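Local coordinates for protein putative oxidoreductase (Pseudomonas putida, PDB 3L6D) that is a putative oxidoreductase that probably binds NADP through a Rossmann-type domain, as in the 6-phosphogluconate dehydrogenase and reductive aminase families, at residues F8-G21 against V59-L73. Residues are numbered along the deposited sequence; the frame is centred on the assembly and turned at random.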
ATOM      1  N   PHE B   8       6.653 -28.089 -35.158  1.00 28.91           N
ATOM      2  CA  PHE B   8       7.456 -27.608 -34.015  1.00 26.44           C
ATOM      3  C   PHE B   8       7.603 -28.741 -33.014  1.00 25.61           C
ATOM      4  O   PHE B   8       6.610 -29.385 -32.656  1.00 27.20           O
ATOM      5  CB  PHE B   8       6.780 -26.413 -33.339  1.00 24.67           C
ATOM      6  CG  PHE B   8       6.902 -25.122 -34.117  1.00 25.08           C
ATOM      7  CD1 PHE B   8       5.785 -24.580 -34.746  1.00 22.07           C
ATOM      8  CD2 PHE B   8       8.139 -24.459 -34.220  1.00 22.43           C
ATOM      9  CE1 PHE B   8       5.869 -23.372 -35.442  1.00 25.72           C
ATOM     10  CE2 PHE B   8       8.249 -23.270 -34.940  1.00 24.12           C
ATOM     11  CZ  PHE B   8       7.111 -22.715 -35.541  1.00 21.35           C
ATOM     12  N   GLU B   9       8.842 -28.981 -32.585  1.00 23.75           N
ATOM     13  CA  GLU B   9       9.122 -29.914 -31.501  1.00 23.69           C
ATOM     14  C   GLU B   9       9.145 -29.161 -30.168  1.00 22.08           C
ATOM     15  O   GLU B   9       9.289 -29.771 -29.127  1.00 21.15           O
ATOM     16  CB  GLU B   9      10.473 -30.647 -31.719  1.00 24.93           C
ATOM     17  CG  GLU B   9      10.529 -31.578 -32.952  1.00 42.60           C
ATOM     18  CD  GLU B   9       9.348 -32.542 -33.029  1.00 27.94           C
ATOM     19  OE1 GLU B   9       9.050 -33.232 -32.018  1.00 43.79           O
ATOM     20  OE2 GLU B   9       8.688 -32.613 -34.104  1.00 43.72           O
ATOM     21  N   PHE B  10       9.018 -27.829 -30.206  1.00 20.34           N
ATOM     22  CA  PHE B  10       9.048 -27.051 -28.976  1.00 19.76           C
ATOM     23  C   PHE B  10       7.911 -26.043 -28.922  1.00 19.81           C
ATOM     24  O   PHE B  10       7.379 -25.607 -29.980  1.00 20.55           O
ATOM     25  CB  PHE B  10      10.405 -26.359 -28.803  1.00 21.06           C
ATOM     26  CG  PHE B  10      11.501 -27.333 -28.636  1.00 19.20           C
ATOM     27  CD1 PHE B  10      11.789 -27.871 -27.395  1.00 20.39           C
ATOM     28  CD2 PHE B  10      12.191 -27.798 -29.764  1.00 21.12           C
ATOM     29  CE1 PHE B  10      12.812 -28.816 -27.268  1.00 19.47           C
ATOM     30  CE2 PHE B  10      13.203 -28.732 -29.647  1.00 19.74           C
ATOM     31  CZ  PHE B  10      13.501 -29.257 -28.403  1.00 22.43           C
ATOM     32  N   ASP B  11       7.523 -25.701 -27.699  1.00 18.67           N
ATOM     33  CA  ASP B  11       6.453 -24.737 -27.484  1.00 18.76           C
ATOM     34  C   ASP B  11       6.962 -23.302 -27.396  1.00 19.10           C
ATOM     35  O   ASP B  11       6.230 -22.346 -27.698  1.00 21.47           O
ATOM     36  CB  ASP B  11       5.753 -25.109 -26.186  1.00 19.68           C
ATOM     37  CG  ASP B  11       5.101 -26.449 -26.276  1.00 22.15           C
ATOM     38  OD1 ASP B  11       4.277 -26.609 -27.197  1.00 20.59           O
ATOM     39  OD2 ASP B  11       5.425 -27.327 -25.461  1.00 20.90           O
ATOM     40  N   VAL B  12       8.201 -23.148 -26.957  1.00 17.57           N
ATOM     41  CA  VAL B  12       8.756 -21.822 -26.629  1.00 15.56           C
ATOM     42  C   VAL B  12      10.255 -21.922 -26.510  1.00 16.43           C
ATOM     43  O   VAL B  12      10.792 -22.917 -26.019  1.00 16.60           O
ATOM     44  CB  VAL B  12       8.149 -21.241 -25.318  1.00 15.40           C
ATOM     45  CG1 VAL B  12       8.395 -22.164 -24.109  1.00 17.04           C
ATOM     46  CG2 VAL B  12       8.663 -19.782 -25.044  1.00 16.92           C
ATOM     47  N   SER B  13      10.960 -20.883 -26.955  1.00 16.56           N
ATOM     48  CA  SER B  13      12.404 -20.850 -26.781  1.00 17.86           C
ATOM     49  C   SER B  13      12.655 -19.660 -25.859  1.00 18.74           C
ATOM     50  O   SER B  13      11.836 -18.738 -25.808  1.00 18.79           O
ATOM     51  CB  SER B  13      13.131 -20.602 -28.117  1.00 17.48           C
ATOM     52  OG  SER B  13      12.972 -21.732 -28.989  1.00 19.19           O
ATOM     53  N   VAL B  14      13.758 -19.718 -25.118  1.00 18.92           N
ATOM     54  CA  VAL B  14      14.135 -18.632 -24.206  1.00 20.37           C
ATOM     55  C   VAL B  14      15.594 -18.315 -24.473  1.00 20.28           C
ATOM     56  O   VAL B  14      16.464 -19.192 -24.422  1.00 19.52           O
ATOM     57  CB  VAL B  14      13.959 -19.042 -22.700  1.00 21.21           C
ATOM     58  CG1 VAL B  14      14.287 -17.842 -21.766  1.00 19.06           C
ATOM     59  CG2 VAL B  14      12.566 -19.506 -22.430  1.00 19.17           C
ATOM     60  N   ILE B  15      15.832 -17.058 -24.711  1.00 21.88           N
ATOM     61  CA  ILE B  15      17.132 -16.596 -25.008  1.00 24.63           C
ATOM     62  C   ILE B  15      17.555 -15.579 -23.979  1.00 26.09           C
ATOM     63  O   ILE B  15      16.951 -14.573 -23.766  1.00 23.79           O
ATOM     64  CB  ILE B  15      17.147 -16.034 -26.378  1.00 26.28           C
ATOM     65  CG1 ILE B  15      17.100 -17.153 -27.375  1.00 28.73           C
ATOM     66  CG2 ILE B  15      18.340 -15.205 -26.588  1.00 30.84           C
ATOM     67  CD1 ILE B  15      17.119 -16.690 -28.682  1.00 29.80           C
ATOM     68  N   GLY B  16      18.654 -15.909 -23.362  1.00 29.21           N
ATOM     69  CA  GLY B  16      19.217 -15.173 -22.272  1.00 32.34           C
ATOM     70  C   GLY B  16      18.837 -15.943 -21.043  1.00 35.12           C
ATOM     71  O   GLY B  16      17.682 -16.131 -20.759  1.00 35.89           O
ATOM     72  N   LEU B  17      19.833 -16.363 -20.293  1.00 35.49           N
ATOM     73  CA  LEU B  17      19.589 -17.151 -19.119  1.00 35.78           C
ATOM     74  C   LEU B  17      20.356 -16.565 -17.988  1.00 37.54           C
ATOM     75  O   LEU B  17      21.243 -17.177 -17.448  1.00 37.84           O
ATOM     76  CB  LEU B  17      20.083 -18.562 -19.339  1.00 34.96           C
ATOM     77  CG  LEU B  17      19.848 -19.172 -20.705  1.00 33.32           C
ATOM     78  CD1 LEU B  17      20.411 -20.520 -20.839  1.00 34.01           C
ATOM     79  CD2 LEU B  17      18.379 -19.148 -21.055  1.00 34.22           C
ATOM     80  N   GLY B  18      19.928 -15.376 -17.614  1.00 38.31           N
ATOM     81  CA  GLY B  18      20.272 -14.702 -16.395  1.00 39.32           C
ATOM     82  C   GLY B  18      19.189 -15.110 -15.436  1.00 39.99           C
ATOM     83  O   GLY B  18      18.421 -15.987 -15.725  1.00 40.28           O
ATOM     84  N   ALA B  19      19.130 -14.474 -14.291  1.00 39.87           N
ATOM     85  CA  ALA B  19      18.177 -14.898 -13.249  1.00 38.80           C
ATOM     86  C   ALA B  19      16.713 -14.962 -13.713  1.00 37.65           C
ATOM     87  O   ALA B  19      15.996 -15.921 -13.389  1.00 37.07           O
ATOM     88  CB  ALA B  19      18.309 -14.018 -12.003  1.00 39.05           C
HETATM   89  N   MSE B  20      16.268 -13.929 -14.430  1.00 37.04           N
HETATM   90  CA  MSE B  20      14.874 -13.795 -14.857  1.00 37.14           C
HETATM   91  C   MSE B  20      14.537 -14.807 -15.978  1.00 32.52           C
HETATM   92  O   MSE B  20      13.549 -15.555 -15.883  1.00 29.67           O
HETATM   93  CB  MSE B  20      14.604 -12.352 -15.287  1.00 42.41           C
HETATM   94  CG  MSE B  20      13.154 -12.003 -15.586  1.00 37.86           C
HETATM   95 SE   MSE B  20      11.801 -12.557 -14.284  0.88 50.54          SE
HETATM   96  CE  MSE B  20      11.664 -10.950 -13.130  1.00 36.92           C
ATOM     97  N   GLY B  21      15.371 -14.836 -17.012  1.00 30.83           N
ATOM     98  CA  GLY B  21      15.246 -15.860 -18.043  1.00 29.96           C
ATOM     99  C   GLY B  21      15.333 -17.278 -17.488  1.00 28.16           C
ATOM    100  O   GLY B  21      14.538 -18.132 -17.861  1.00 27.84           O
ATOM    101  N   VAL B  59      21.453 -18.724 -31.711  1.00 25.08           N
ATOM    102  CA  VAL B  59      20.234 -17.892 -31.740  1.00 25.56           C
ATOM    103  C   VAL B  59      19.274 -18.327 -32.854  1.00 25.74           C
ATOM    104  O   VAL B  59      18.099 -18.558 -32.597  1.00 26.41           O
ATOM    105  CB  VAL B  59      20.551 -16.390 -31.856  1.00 25.91           C
ATOM    106  CG1 VAL B  59      19.250 -15.553 -31.962  1.00 24.91           C
ATOM    107  CG2 VAL B  59      21.421 -15.932 -30.663  1.00 24.91           C
ATOM    108  N   LYS B  60      19.771 -18.498 -34.075  1.00 25.30           N
ATOM    109  CA  LYS B  60      18.888 -18.839 -35.186  1.00 26.54           C
ATOM    110  C   LYS B  60      18.195 -20.182 -34.989  1.00 25.07           C
ATOM    111  O   LYS B  60      17.019 -20.313 -35.322  1.00 24.52           O
ATOM    112  CB  LYS B  60      19.576 -18.727 -36.569  1.00 29.26           C
ATOM    113  CG  LYS B  60      20.700 -19.720 -36.865  1.00 33.34           C
ATOM    114  CD  LYS B  60      21.387 -19.416 -38.222  1.00 32.51           C
ATOM    115  CE  LYS B  60      22.865 -19.834 -38.171  1.00 33.91           C
ATOM    116  NZ  LYS B  60      22.982 -21.290 -38.486  1.00 36.20           N
ATOM    117  N   ALA B  61      18.904 -21.160 -34.424  1.00 22.84           N
ATOM    118  CA  ALA B  61      18.283 -22.451 -34.133  1.00 22.86           C
ATOM    119  C   ALA B  61      17.151 -22.348 -33.082  1.00 21.19           C
ATOM    120  O   ALA B  61      16.119 -22.996 -33.206  1.00 22.28           O
ATOM    121  CB  ALA B  61      19.353 -23.486 -33.690  1.00 23.19           C
ATOM    122  N   ALA B  62      17.384 -21.561 -32.053  1.00 20.28           N
ATOM    123  CA  ALA B  62      16.390 -21.324 -30.991  1.00 20.07           C
ATOM    124  C   ALA B  62      15.125 -20.627 -31.556  1.00 21.07           C
ATOM    125  O   ALA B  62      13.982 -21.002 -31.223  1.00 20.37           O
ATOM    126  CB  ALA B  62      17.014 -20.513 -29.891  1.00 18.10           C
ATOM    127  N   LEU B  63      15.337 -19.644 -32.446  1.00 21.23           N
ATOM    128  CA  LEU B  63      14.225 -18.967 -33.122  1.00 21.58           C
ATOM    129  C   LEU B  63      13.405 -19.908 -33.968  1.00 23.43           C
ATOM    130  O   LEU B  63      12.158 -19.836 -33.946  1.00 23.17           O
ATOM    131  CB  LEU B  63      14.717 -17.777 -33.973  1.00 21.45           C
ATOM    132  CG  LEU B  63      15.249 -16.623 -33.129  1.00 19.69           C
ATOM    133  CD1 LEU B  63      15.947 -15.576 -34.052  1.00 21.16           C
ATOM    134  CD2 LEU B  63      14.089 -15.982 -32.339  1.00 20.11           C
ATOM    135  N   SER B  64      14.097 -20.823 -34.666  1.00 23.21           N
ATOM    136  CA  SER B  64      13.450 -21.749 -35.579  1.00 23.53           C
ATOM    137  C   SER B  64      12.699 -22.820 -34.815  1.00 24.00           C
ATOM    138  O   SER B  64      11.670 -23.330 -35.281  1.00 24.73           O
ATOM    139  CB  SER B  64      14.483 -22.380 -36.554  1.00 23.62           C
ATOM    140  OG  SER B  64      15.005 -21.375 -37.428  1.00 29.35           O
ATOM    141  N   ALA B  65      13.198 -23.148 -33.626  1.00 24.13           N
ATOM    142  CA  ALA B  65      12.709 -24.344 -32.895  1.00 23.56           C
ATOM    143  C   ALA B  65      11.295 -24.210 -32.353  1.00 22.29           C
ATOM    144  O   ALA B  65      10.646 -25.227 -32.092  1.00 21.59           O
ATOM    145  CB  ALA B  65      13.651 -24.703 -31.750  1.00 24.21           C
ATOM    146  N   SER B  66      10.833 -22.974 -32.146  1.00 20.98           N
ATOM    147  CA  SER B  66       9.529 -22.740 -31.460  1.00 20.47           C
ATOM    148  C   SER B  66       8.768 -21.630 -32.164  1.00 19.94           C
ATOM    149  O   SER B  66       9.389 -20.781 -32.757  1.00 21.27           O
ATOM    150  CB  SER B  66       9.805 -22.285 -30.014  1.00 19.42           C
ATOM    151  OG  SER B  66      10.666 -23.198 -29.346  1.00 19.39           O
ATOM    152  N   PRO B  67       7.450 -21.553 -32.005  1.00 20.09           N
ATOM    153  CA  PRO B  67       6.703 -20.471 -32.676  1.00 19.73           C
ATOM    154  C   PRO B  67       6.923 -19.090 -31.990  1.00 19.52           C
ATOM    155  O   PRO B  67       6.724 -18.055 -32.612  1.00 18.54           O
ATOM    156  CB  PRO B  67       5.237 -20.953 -32.575  1.00 19.01           C
ATOM    157  CG  PRO B  67       5.226 -21.757 -31.311  1.00 26.90           C
ATOM    158  CD  PRO B  67       6.538 -22.506 -31.319  1.00 20.37           C
ATOM    159  N   ALA B  68       7.372 -19.106 -30.730  1.00 19.20           N
ATOM    160  CA  ALA B  68       7.665 -17.872 -29.975  1.00 18.74           C
ATOM    161  C   ALA B  68       8.990 -18.034 -29.242  1.00 18.59           C
ATOM    162  O   ALA B  68       9.291 -19.113 -28.720  1.00 17.92           O
ATOM    163  CB  ALA B  68       6.576 -17.579 -28.967  1.00 19.04           C
ATOM    164  N   THR B  69       9.732 -16.934 -29.142  1.00 17.43           N
ATOM    165  CA  THR B  69      10.956 -16.939 -28.409  1.00 20.34           C
ATOM    166  C   THR B  69      10.882 -15.792 -27.386  1.00 21.54           C
ATOM    167  O   THR B  69      10.529 -14.651 -27.726  1.00 23.29           O
ATOM    168  CB  THR B  69      12.183 -16.712 -29.330  1.00 20.73           C
ATOM    169  OG1 THR B  69      12.322 -17.812 -30.230  1.00 21.28           O
ATOM    170  CG2 THR B  69      13.445 -16.624 -28.501  1.00 19.34           C
ATOM    171  N   ILE B  70      11.201 -16.097 -26.138  1.00 19.74           N
ATOM    172  CA  ILE B  70      11.214 -15.078 -25.114  1.00 19.46           C
ATOM    173  C   ILE B  70      12.644 -14.522 -25.025  1.00 20.04           C
ATOM    174  O   ILE B  70      13.599 -15.304 -24.893  1.00 19.31           O
ATOM    175  CB  ILE B  70      10.768 -15.704 -23.802  1.00 18.94           C
ATOM    176  CG1 ILE B  70       9.274 -16.004 -23.856  1.00 19.36           C
ATOM    177  CG2 ILE B  70      11.051 -14.792 -22.602  1.00 20.44           C
ATOM    178  CD1 ILE B  70       8.886 -16.861 -22.710  1.00 20.33           C
ATOM    179  N   PHE B  71      12.807 -13.193 -25.133  1.00 22.10           N
ATOM    180  CA  PHE B  71      14.133 -12.539 -24.997  1.00 24.17           C
ATOM    181  C   PHE B  71      14.262 -11.894 -23.616  1.00 24.79           C
ATOM    182  O   PHE B  71      13.392 -11.145 -23.196  1.00 24.63           O
ATOM    183  CB  PHE B  71      14.318 -11.382 -25.971  1.00 26.23           C
ATOM    184  CG  PHE B  71      14.725 -11.760 -27.352  1.00 30.15           C
ATOM    185  CD1 PHE B  71      14.250 -12.892 -27.962  1.00 28.13           C
ATOM    186  CD2 PHE B  71      15.503 -10.892 -28.086  1.00 27.67           C
ATOM    187  CE1 PHE B  71      14.620 -13.225 -29.275  1.00 31.60           C
ATOM    188  CE2 PHE B  71      15.875 -11.185 -29.397  1.00 31.84           C
ATOM    189  CZ  PHE B  71      15.428 -12.370 -29.997  1.00 28.43           C
ATOM    190  N   VAL B  72      15.337 -12.200 -22.899  1.00 25.43           N
ATOM    191  CA  VAL B  72      15.553 -11.589 -21.601  1.00 27.98           C
ATOM    192  C   VAL B  72      17.052 -11.342 -21.518  1.00 30.72           C
ATOM    193  O   VAL B  72      17.803 -12.184 -21.053  1.00 30.80           O
ATOM    194  CB  VAL B  72      15.090 -12.470 -20.390  1.00 29.55           C
ATOM    195  CG1 VAL B  72      14.797 -11.561 -19.201  1.00 39.40           C
ATOM    196  CG2 VAL B  72      13.886 -13.322 -20.690  1.00 39.29           C
ATOM    197  N   LEU B  73      17.472 -10.183 -21.987  1.00 32.55           N
ATOM    198  CA  LEU B  73      18.895  -9.934 -22.224  1.00 34.74           C
ATOM    199  C   LEU B  73      19.383  -8.807 -21.344  1.00 35.78           C
ATOM    200  O   LEU B  73      18.575  -8.169 -20.669  1.00 34.14           O
ATOM    201  CB  LEU B  73      19.132  -9.605 -23.690  1.00 35.13           C
ATOM    202  CG  LEU B  73      18.868 -10.802 -24.621  1.00 41.45           C
ATOM    203  CD1 LEU B  73      18.649 -10.326 -26.041  1.00 36.21           C
ATOM    204  CD2 LEU B  73      19.968 -11.854 -24.564  1.00 36.22           C
TER
HETATM  205  O   HOH W   1      11.076 -27.323 -33.548  1.00 22.18           O
HETATM  206  O   HOH W   2      17.879 -13.366 -17.945  1.00 29.15           O
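Strands 12-15 and 68-71 run parallel, joined by four backbone hydrogen bonds, while helix 59-65 covers the face bearing Ser13 and Ile15. Ser13 suits a strand facing a helix end: its short side chain, with OG anti to the carbonyl carbon (chi1 -68°), gives a proton to Ala62 O at 2.6 Å and accepts one from Ser66 OG at 2.8 Å. The hydroxyl thus gives a carbonyl of the helix's last turn, which has just a weak bond from Ala65 N, a strong partner, and Ser66 OG ties on the turn that follows. Ile15, branched and long, extends CD1 to Thr69 CG2 (3.7 Å) and to the small methyl of Ala62. Ahead of strand 12-15, Pro67 CD lies over the Phe8 ring, 3.8 Å from its centroid, a CH-pi contact; a water accepts from Glu9 N and donates to Ala65 O. Past its C-terminal end, Gly16, with a positive phi of 101°, brings CA to within 3.5 Å of Val72 O in a CA-H...O contact, and Gly21 CA packs on Val72 CG2. Gly16, Gly18 and Gly21 fit the GxGxxG pattern, consistent with the glycine-rich turn that in Rossmann folds receives the dinucleotide, here probably NADP. Buried hydroxyl bonds thus fix the strand pair's start, close glycine packing its end.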